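Local coordinates for extracellular subtilisin-like serine proteinase (Vibrio sp. PA-44, PDB 1S2N), which probably cleaves proteins as a secreted, calcium-binding serine endopeptidase of the subtilisin family, this chain being its catalytic domain, at residues G71-G76 / T219-P224. Numbering follows the deposited sequence.
With PMS (phenylmethanesulfonic acid), chain F.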
loop_
_atom_site.group_PDB
_atom_site.type_symbol
_atom_site.label_atom_id
_atom_site.label_comp_id
_atom_site.label_asym_id
_atom_site.label_seq_id
_atom_site.Cartn_x
_atom_site.Cartn_y
_atom_site.Cartn_z
ATOM N N GLY A 71 -3.321 -3.589 -10.296
ATOM C CA GLY A 71 -2.962 -2.209 -10.024
ATOM C C GLY A 71 -4.137 -1.270 -9.828
ATOM O O GLY A 71 -4.013 -0.264 -9.133
ATOM N N THR A 72 -5.267 -1.582 -10.452
ATOM C CA THR A 72 -6.503 -0.840 -10.227
ATOM C C THR A 72 -7.040 -1.145 -8.833
ATOM O O THR A 72 -7.546 -0.260 -8.142
ATOM C CB THR A 72 -7.544 -1.234 -11.274
ATOM O OG1 THR A 72 -7.095 -0.830 -12.575
ATOM C CG2 THR A 72 -8.854 -0.479 -11.067
ATOM N N HIS A 73 -6.918 -2.408 -8.438
ATOM C CA HIS A 73 -7.379 -2.892 -7.144
ATOM C C HIS A 73 -6.608 -2.210 -6.013
ATOM O O HIS A 73 -7.233 -1.677 -5.090
ATOM C CB HIS A 73 -7.216 -4.415 -7.076
ATOM C CG HIS A 73 -8.130 -5.095 -6.104
ATOM N ND1 HIS A 73 -7.756 -5.385 -4.808
ATOM C CD2 HIS A 73 -9.383 -5.589 -6.253
ATOM C CE1 HIS A 73 -8.747 -6.008 -4.196
ATOM N NE2 HIS A 73 -9.747 -6.140 -5.049
ATOM N N VAL A 74 -5.272 -2.193 -6.101
ATOM C CA VAL A 74 -4.458 -1.592 -5.048
ATOM C C VAL A 74 -4.645 -0.076 -5.045
ATOM O O VAL A 74 -4.616 0.545 -3.989
ATOM C CB VAL A 74 -2.917 -1.996 -5.059
ATOM C CG1 VAL A 74 -2.660 -3.325 -5.756
ATOM C CG2 VAL A 74 -2.032 -0.905 -5.631
ATOM N N ALA A 75 -4.861 0.511 -6.216
ATOM C CA ALA A 75 -5.129 1.949 -6.311
ATOM C C ALA A 75 -6.486 2.297 -5.706
ATOM O O ALA A 75 -6.669 3.391 -5.187
ATOM C CB ALA A 75 -5.063 2.415 -7.753
ATOM N N GLY A 76 -7.428 1.364 -5.779
ATOM C CA GLY A 76 -8.749 1.541 -5.212
ATOM C C GLY A 76 -8.735 1.454 -3.696
ATOM O O GLY A 76 -9.541 2.101 -3.020
ATOM N N THR A 219 -0.566 -9.841 0.142
ATOM C CA THR A 219 0.142 -8.722 0.765
ATOM C C THR A 219 0.053 -7.483 -0.121
ATOM O O THR A 219 0.319 -6.370 0.326
ATOM C CB THR A 219 1.629 -9.074 1.035
ATOM O OG1 THR A 219 2.213 -9.718 -0.108
ATOM C CG2 THR A 219 1.763 -10.108 2.149
ATOM N N SER A 220 -0.307 -7.695 -1.386
ATOM C CA SER A 220 -0.565 -6.618 -2.336
ATOM C C SER A 220 -1.795 -5.820 -1.994
ATOM O O SER A 220 -1.889 -4.654 -2.384
ATOM C CB SER A 220 -0.764 -7.184 -3.735
ATOM O OG SER A 220 0.457 -7.699 -4.242
ATOM N N MET A 221 -2.755 -6.457 -1.325
ATOM C CA MET A 221 -3.960 -5.772 -0.859
ATOM C C MET A 221 -3.712 -5.107 0.498
ATOM O O MET A 221 -4.366 -4.127 0.847
ATOM C CB MET A 221 -5.125 -6.756 -0.744
ATOM C CG MET A 221 -5.707 -7.221 -2.071
ATOM S SD MET A 221 -4.584 -8.201 -3.067
ATOM C CE MET A 221 -4.127 -7.023 -4.303
ATOM N N ALA A 222 -2.768 -5.656 1.258
ATOM C CA ALA A 222 -2.379 -5.099 2.549
ATOM C C ALA A 222 -1.609 -3.789 2.411
ATOM O O ALA A 222 -1.830 -2.848 3.166
ATOM C CB ALA A 222 -1.541 -6.119 3.333
ATOM N N THR A 223 -0.711 -3.751 1.439
ATOM C CA THR A 223 0.210 -2.643 1.239
ATOM C C THR A 223 -0.480 -1.304 0.966
ATOM O O THR A 223 -0.104 -0.306 1.575
ATOM C CB THR A 223 1.199 -2.996 0.109
ATOM O OG1 THR A 223 1.905 -4.194 0.458
ATOM C CG2 THR A 223 2.298 -1.944 -0.018
ATOM N N PRO A 224 -1.457 -1.264 0.053
ATOM C CA PRO A 224 -2.192 -0.025 -0.233
ATOM C C PRO A 224 -2.997 0.497 0.938
ATOM O O PRO A 224 -3.279 1.688 0.960
ATOM C CB PRO A 224 -3.127 -0.422 -1.383
ATOM C CG PRO A 224 -3.249 -1.898 -1.290
ATOM C CD PRO A 224 -1.920 -2.363 -0.814
HETATM C C PMS F . 1.668 -10.575 -5.898
HETATM S S PMS F . 0.316 -9.621 -5.100
HETATM C C1 PMS F . 2.974 -10.498 -5.126
HETATM C C2 PMS F . 3.864 -11.569 -5.238
HETATM C C3 PMS F . 5.081 -11.556 -4.556
HETATM C C4 PMS F . 5.417 -10.466 -3.762
HETATM C C5 PMS F . 4.538 -9.393 -3.648
HETATM C C6 PMS F . 3.321 -9.403 -4.325
HETATM O O2S PMS F . 0.540 -9.964 -3.342
HETATM O O1S PMS F . -1.214 -10.117 -5.392
#
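His-73 swings its ring anti to the backbone N (chi1 -156°), while Met-221, with CG anti to its carbonyl carbon, bends at its second and third torsions, which brings its end nearer helix 70-79. The two side chains cross at about a right angle. His-73 ND1 lies 3.9 Å from Met-221 CG, an oblique approach to the ring; on the ring's other nitrogen, NE2 is hydrogen-bonded to Lys-214 O, which helps hold the ring's rotation. Val-74, the following residue, points toward segment 219-224: its CG1 reaches 3.7 Å from Ser-220 O, and its CB rests 3.8 Å from Pro-224 CG. No hydrogen bond joins the segments; they meet by van der Waals packing, carbon against carbon, nitrogen or oxygen.

Ser-220, the predicted charge-relay serine, is sulfonylated: its OG is covalently bound to the S of PMS, and its N donates to PMS O2S at 3.1 Å with a bent 136° angle, consistent with an oxyanion-hole role; Asn-157 ND2 is also hydrogen-bonded to the bound group. One turn on, Thr-223 OG1 donates to Thr-219 O at 2.7 Å.

The axes of segments 71-76 and 219-224, on helices 70-79 and 219-236, approach to 8.6 Å at 35°. Val-74 also packs on strand 32-37, touching Asp-37 of the predicted relay, whereas Ala-222 and Thr-223 lean on strand 174-179 of the same parallel sheet.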